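Long-range contact in PA4485 (Pseudomonas aeruginosa, PDB 4AVR), which probably acts as a lytic transglycosylase of the RlpA family, with a strong preference for naked peptidoglycan glycan strands that lack stem peptides: residues Glu22-Arg34 against Arg67-Leu79. Sequence-based numbering, arbitrary orientation.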
loop_
_atom_site.group_PDB
_atom_site.type_symbol
_atom_site.label_atom_id
_atom_site.label_comp_id
_atom_site.label_asym_id
_atom_site.label_seq_id
_atom_site.Cartn_x
_atom_site.Cartn_y
_atom_site.Cartn_z
ATOM N N GLU A 22 4.655 4.834 16.655
ATOM C CA GLU A 22 3.884 5.847 15.930
ATOM C C GLU A 22 2.809 5.165 15.118
ATOM O O GLU A 22 3.044 4.125 14.527
ATOM C CB GLU A 22 4.768 6.642 14.977
ATOM C CG GLU A 22 5.828 7.441 15.692
ATOM C CD GLU A 22 6.609 8.391 14.805
ATOM O OE1 GLU A 22 6.438 8.356 13.553
ATOM O OE2 GLU A 22 7.392 9.190 15.363
ATOM N N ARG A 23 1.631 5.762 15.045
ATOM C CA ARG A 23 0.626 5.289 14.099
ATOM C C ARG A 23 1.066 5.650 12.685
ATOM O O ARG A 23 1.516 6.766 12.445
ATOM C CB ARG A 23 -0.742 5.868 14.442
ATOM C CG ARG A 23 -1.264 5.352 15.795
ATOM C CD ARG A 23 -2.723 5.647 16.096
ATOM N NE ARG A 23 -3.211 5.103 17.390
ATOM C CZ ARG A 23 -3.668 3.860 17.613
ATOM N NH1 ARG A 23 -3.708 2.959 16.636
ATOM N NH2 ARG A 23 -4.090 3.511 18.827
ATOM N N TYR A 24 0.971 4.713 11.751
ATOM C CA TYR A 24 1.406 4.999 10.394
ATOM C C TYR A 24 0.576 6.154 9.809
ATOM O O TYR A 24 -0.658 6.139 9.883
ATOM C CB TYR A 24 1.321 3.744 9.499
ATOM C CG TYR A 24 1.516 4.112 8.031
ATOM C CD1 TYR A 24 2.699 4.708 7.586
ATOM C CD2 TYR A 24 0.505 3.933 7.114
ATOM C CE1 TYR A 24 2.831 5.119 6.274
ATOM C CE2 TYR A 24 0.636 4.340 5.795
ATOM C CZ TYR A 24 1.803 4.952 5.376
ATOM O OH TYR A 24 1.963 5.405 4.093
ATOM N N ASN A 25 1.271 7.130 9.242
ATOM C CA ASN A 25 0.654 8.308 8.679
ATOM C C ASN A 25 1.149 8.485 7.241
ATOM O O ASN A 25 2.315 8.821 7.026
ATOM C CB ASN A 25 0.992 9.544 9.509
ATOM C CG ASN A 25 0.187 10.756 9.080
ATOM O OD1 ASN A 25 -0.253 10.857 7.946
ATOM N ND2 ASN A 25 -0.091 11.656 10.020
ATOM N N PRO A 26 0.274 8.272 6.247
ATOM C CA PRO A 26 0.676 8.451 4.845
ATOM C C PRO A 26 1.252 9.814 4.495
ATOM O O PRO A 26 1.960 9.934 3.495
ATOM C CB PRO A 26 -0.612 8.165 4.076
ATOM C CG PRO A 26 -1.448 7.309 4.977
ATOM C CD PRO A 26 -1.097 7.738 6.375
ATOM N N ASN A 27 0.919 10.837 5.277
ATOM C CA ASN A 27 1.415 12.197 5.064
ATOM C C ASN A 27 2.758 12.513 5.699
ATOM O O ASN A 27 3.297 13.604 5.482
ATOM C CB ASN A 27 0.388 13.215 5.578
ATOM C CG ASN A 27 -0.915 13.135 4.842
ATOM O OD1 ASN A 27 -0.943 13.003 3.617
ATOM N ND2 ASN A 27 -2.011 13.200 5.580
ATOM N N ALA A 28 3.293 11.583 6.484
ATOM C CA ALA A 28 4.617 11.733 7.085
ATOM C C ALA A 28 5.679 11.278 6.080
ATOM O O ALA A 28 5.356 10.624 5.096
ATOM C CB ALA A 28 4.702 10.917 8.360
ATOM N N MET A 29 6.936 11.620 6.340
ATOM C CA MET A 29 8.069 11.162 5.524
ATOM C C MET A 29 8.806 10.075 6.285
ATOM O O MET A 29 9.914 10.273 6.783
ATOM C CB MET A 29 8.993 12.319 5.194
ATOM C CG MET A 29 8.352 13.305 4.223
ATOM S SD MET A 29 8.092 12.622 2.569
ATOM C CE MET A 29 9.754 12.544 1.938
ATOM N N THR A 30 8.170 8.920 6.378
ATOM C CA THR A 30 8.636 7.826 7.214
ATOM C C THR A 30 8.855 6.580 6.374
ATOM O O THR A 30 8.380 6.469 5.229
ATOM C CB THR A 30 7.653 7.528 8.368
ATOM O OG1 THR A 30 6.338 7.320 7.839
ATOM C CG2 THR A 30 7.608 8.693 9.343
ATOM N N ALA A 31 9.577 5.626 6.962
ATOM C CA ALA A 31 9.888 4.384 6.292
ATOM C C ALA A 31 10.207 3.261 7.268
ATOM O O ALA A 31 10.548 3.476 8.430
ATOM C CB ALA A 31 11.053 4.575 5.322
ATOM N N ALA A 32 10.108 2.046 6.742
ATOM C CA ALA A 32 10.495 0.813 7.410
ATOM C C ALA A 32 11.832 0.319 6.906
ATOM O O ALA A 32 12.075 0.325 5.701
ATOM C CB ALA A 32 9.456 -0.269 7.165
ATOM N N HIS A 33 12.666 -0.161 7.825
ATOM C CA HIS A 33 13.952 -0.766 7.507
ATOM C C HIS A 33 14.205 -1.845 8.530
ATOM O O HIS A 33 13.745 -1.744 9.667
ATOM C CB HIS A 33 15.040 0.302 7.542
ATOM C CG HIS A 33 16.389 -0.177 7.065
ATOM N ND1 HIS A 33 17.317 -0.716 7.899
ATOM C CD2 HIS A 33 16.936 -0.185 5.798
ATOM C CE1 HIS A 33 18.403 -1.034 7.183
ATOM N NE2 HIS A 33 18.176 -0.716 5.902
ATOM N N ARG A 34 14.933 -2.890 8.164
ATOM C CA ARG A 34 15.086 -4.030 9.081
ATOM C C ARG A 34 15.915 -3.744 10.317
ATOM O O ARG A 34 15.690 -4.353 11.357
ATOM C CB ARG A 34 15.692 -5.220 8.359
ATOM C CG ARG A 34 14.729 -5.926 7.425
ATOM C CD ARG A 34 15.474 -6.980 6.652
ATOM N NE ARG A 34 14.651 -7.619 5.632
ATOM C CZ ARG A 34 14.386 -7.099 4.439
ATOM N NH1 ARG A 34 14.885 -5.906 4.115
ATOM N NH2 ARG A 34 13.632 -7.766 3.571
ATOM N N ARG A 67 13.809 -6.675 -0.930
ATOM C CA ARG A 67 13.153 -5.406 -0.603
ATOM C C ARG A 67 13.909 -4.792 0.573
ATOM O O ARG A 67 14.052 -5.424 1.614
ATOM C CB ARG A 67 11.655 -5.632 -0.297
ATOM C CG ARG A 67 10.809 -4.346 -0.218
ATOM C CD ARG A 67 9.312 -4.621 -0.290
ATOM N NE ARG A 67 8.951 -5.378 -1.483
ATOM C CZ ARG A 67 7.965 -6.274 -1.551
ATOM N NH1 ARG A 67 7.222 -6.564 -0.481
ATOM N NH2 ARG A 67 7.768 -6.929 -2.696
ATOM N N ILE A 68 14.395 -3.556 0.403
ATOM C CA ILE A 68 15.239 -2.903 1.395
ATOM C C ILE A 68 14.508 -1.867 2.242
ATOM O O ILE A 68 14.908 -1.633 3.377
ATOM C CB ILE A 68 16.485 -2.278 0.701
ATOM C CG1 ILE A 68 17.577 -1.941 1.720
ATOM C CG2 ILE A 68 16.142 -1.074 -0.165
ATOM C CD1 ILE A 68 18.899 -1.583 1.069
ATOM N N ILE A 69 13.463 -1.240 1.710
ATOM C CA ILE A 69 12.791 -0.164 2.437
ATOM C C ILE A 69 11.356 -0.061 1.964
ATOM O O ILE A 69 11.073 -0.289 0.797
ATOM C CB ILE A 69 13.570 1.164 2.258
ATOM C CG1 ILE A 69 13.172 2.229 3.282
ATOM C CG2 ILE A 69 13.505 1.682 0.823
ATOM C CD1 ILE A 69 14.173 3.361 3.391
ATOM N N ASP A 70 10.447 0.253 2.887
ATOM C CA ASP A 70 9.056 0.552 2.566
ATOM C C ASP A 70 8.781 1.977 3.007
ATOM O O ASP A 70 9.027 2.299 4.161
ATOM C CB ASP A 70 8.098 -0.387 3.313
ATOM C CG ASP A 70 8.368 -1.873 3.051
ATOM O OD1 ASP A 70 8.863 -2.247 1.963
ATOM O OD2 ASP A 70 8.083 -2.679 3.956
ATOM N N VAL A 71 8.276 2.825 2.109
ATOM C CA VAL A 71 8.130 4.251 2.407
ATOM C C VAL A 71 6.657 4.661 2.480
ATOM O O VAL A 71 5.770 3.978 1.974
ATOM C CB VAL A 71 8.894 5.125 1.371
ATOM C CG1 VAL A 71 10.357 4.703 1.294
ATOM C CG2 VAL A 71 8.229 5.076 0.003
ATOM N N SER A 72 6.416 5.805 3.107
ATOM C CA SER A 72 5.073 6.362 3.171
ATOM C C SER A 72 4.572 6.787 1.793
ATOM O O SER A 72 5.345 6.977 0.855
ATOM C CB SER A 72 5.056 7.572 4.077
ATOM O OG SER A 72 5.817 8.617 3.475
ATOM N N ARG A 73 3.261 7.002 1.694
ATOM C CA ARG A 73 2.684 7.500 0.450
ATOM C C ARG A 73 3.315 8.815 0.011
ATOM O O ARG A 73 3.643 8.997 -1.165
ATOM C CB ARG A 73 1.169 7.667 0.595
ATOM C CG ARG A 73 0.473 7.893 -0.751
ATOM C CD ARG A 73 -0.248 9.180 -0.916
ATOM N NE ARG A 73 -0.791 9.733 0.261
ATOM C CZ ARG A 73 -0.574 10.906 0.844
ATOM N NH1 ARG A 73 0.219 11.902 0.414
ATOM N NH2 ARG A 73 -1.243 11.043 1.949
ATOM N N LYS A 74 3.471 9.753 0.936
ATOM C CA LYS A 74 4.052 11.049 0.603
ATOM C C LYS A 74 5.482 10.887 0.092
ATOM O O LYS A 74 5.892 11.568 -0.862
ATOM C CB LYS A 74 4.005 11.988 1.811
ATOM C CG LYS A 74 4.542 13.373 1.534
ATOM C CD LYS A 74 3.637 14.171 0.641
ATOM C CE LYS A 74 4.098 15.620 0.562
ATOM N NZ LYS A 74 3.285 16.429 -0.391
ATOM N N ALA A 75 6.260 9.997 0.705
ATOM C CA ALA A 75 7.619 9.745 0.222
ATOM C C ALA A 75 7.591 9.136 -1.181
ATOM O O ALA A 75 8.423 9.475 -2.030
ATOM C CB ALA A 75 8.371 8.846 1.191
ATOM N N ALA A 76 6.654 8.227 -1.424
ATOM C CA ALA A 76 6.512 7.617 -2.743
ATOM C C ALA A 76 6.192 8.653 -3.811
ATOM O O ALA A 76 6.689 8.577 -4.937
ATOM C CB ALA A 76 5.464 6.542 -2.723
ATOM N N GLU A 77 5.373 9.641 -3.462
ATOM C CA GLU A 77 5.116 10.766 -4.375
ATOM C C GLU A 77 6.402 11.517 -4.704
ATOM O O GLU A 77 6.673 11.815 -5.867
ATOM C CB GLU A 77 4.077 11.726 -3.778
ATOM C CG GLU A 77 2.694 11.104 -3.693
ATOM C CD GLU A 77 1.681 11.892 -2.906
ATOM O OE1 GLU A 77 2.020 12.643 -1.978
ATOM O OE2 GLU A 77 0.476 11.633 -3.107
ATOM N N GLY A 78 7.202 11.816 -3.682
ATOM C CA GLY A 78 8.471 12.509 -3.898
ATOM C C GLY A 78 9.449 11.700 -4.745
ATOM O O GLY A 78 10.256 12.269 -5.463
ATOM N N LEU A 79 9.350 10.374 -4.654
ATOM C CA LEU A 79 10.198 9.465 -5.434
ATOM C C LEU A 79 9.648 9.177 -6.826
ATOM O O LEU A 79 10.313 8.519 -7.621
ATOM C CB LEU A 79 10.395 8.166 -4.662
ATOM C CG LEU A 79 11.281 8.275 -3.425
ATOM C CD1 LEU A 79 11.082 7.067 -2.521
ATOM C CD2 LEU A 79 12.743 8.413 -3.811
HETATM O O HOH W 1 15.882 -3.393 5.378
#
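S72 OG gives its proton to A28 O (2.6 Å) and accepts from A75 N (3.1 Å), joining the 25-28 turn to the start of helix 73-79. A serine suits this N-cap because one small hydroxyl can serve both bonds; chi1 of 67° sets OG between its own N and carbonyl carbon, within bonding distance of A28 O and A75 N. The other N-H groups of the first turn are met from the 22-34 side: K74 N bonds P26 O (3.0 Å), and R73 N bonds Y24 OH (3.2 Å), at the end of a ring lying edge-on to S72. R73 bends back, P26 O lying over one face of its guanidinium, toward the rim; NH2 bonds N27 OD1 (2.6 Å) within the guanidinium plane but 43° out of the amide's carbonyl plane. E77 holds the same guanidinium through NH1 in a salt bridge. The chain of M29, bent at chi2 and chi3, lays SD and CE against A75.

S72 N also bonds T30 O, and from there strands 30-32 and 67-71 run antiparallel, A32 N bonding D70 O (2.8 Å). Small A31 fits beside I69 and V71; D70 is held by S7 and by R12 of the second subunit. At the far end R34 NH1 meets R67 O in the carbonyl plane (2.7 Å). In this double-psi beta-barrel family domain, polar side chains thus supply much of what joins loop to helix, whose first N-H groups are largely satisfied by the loop and the cap.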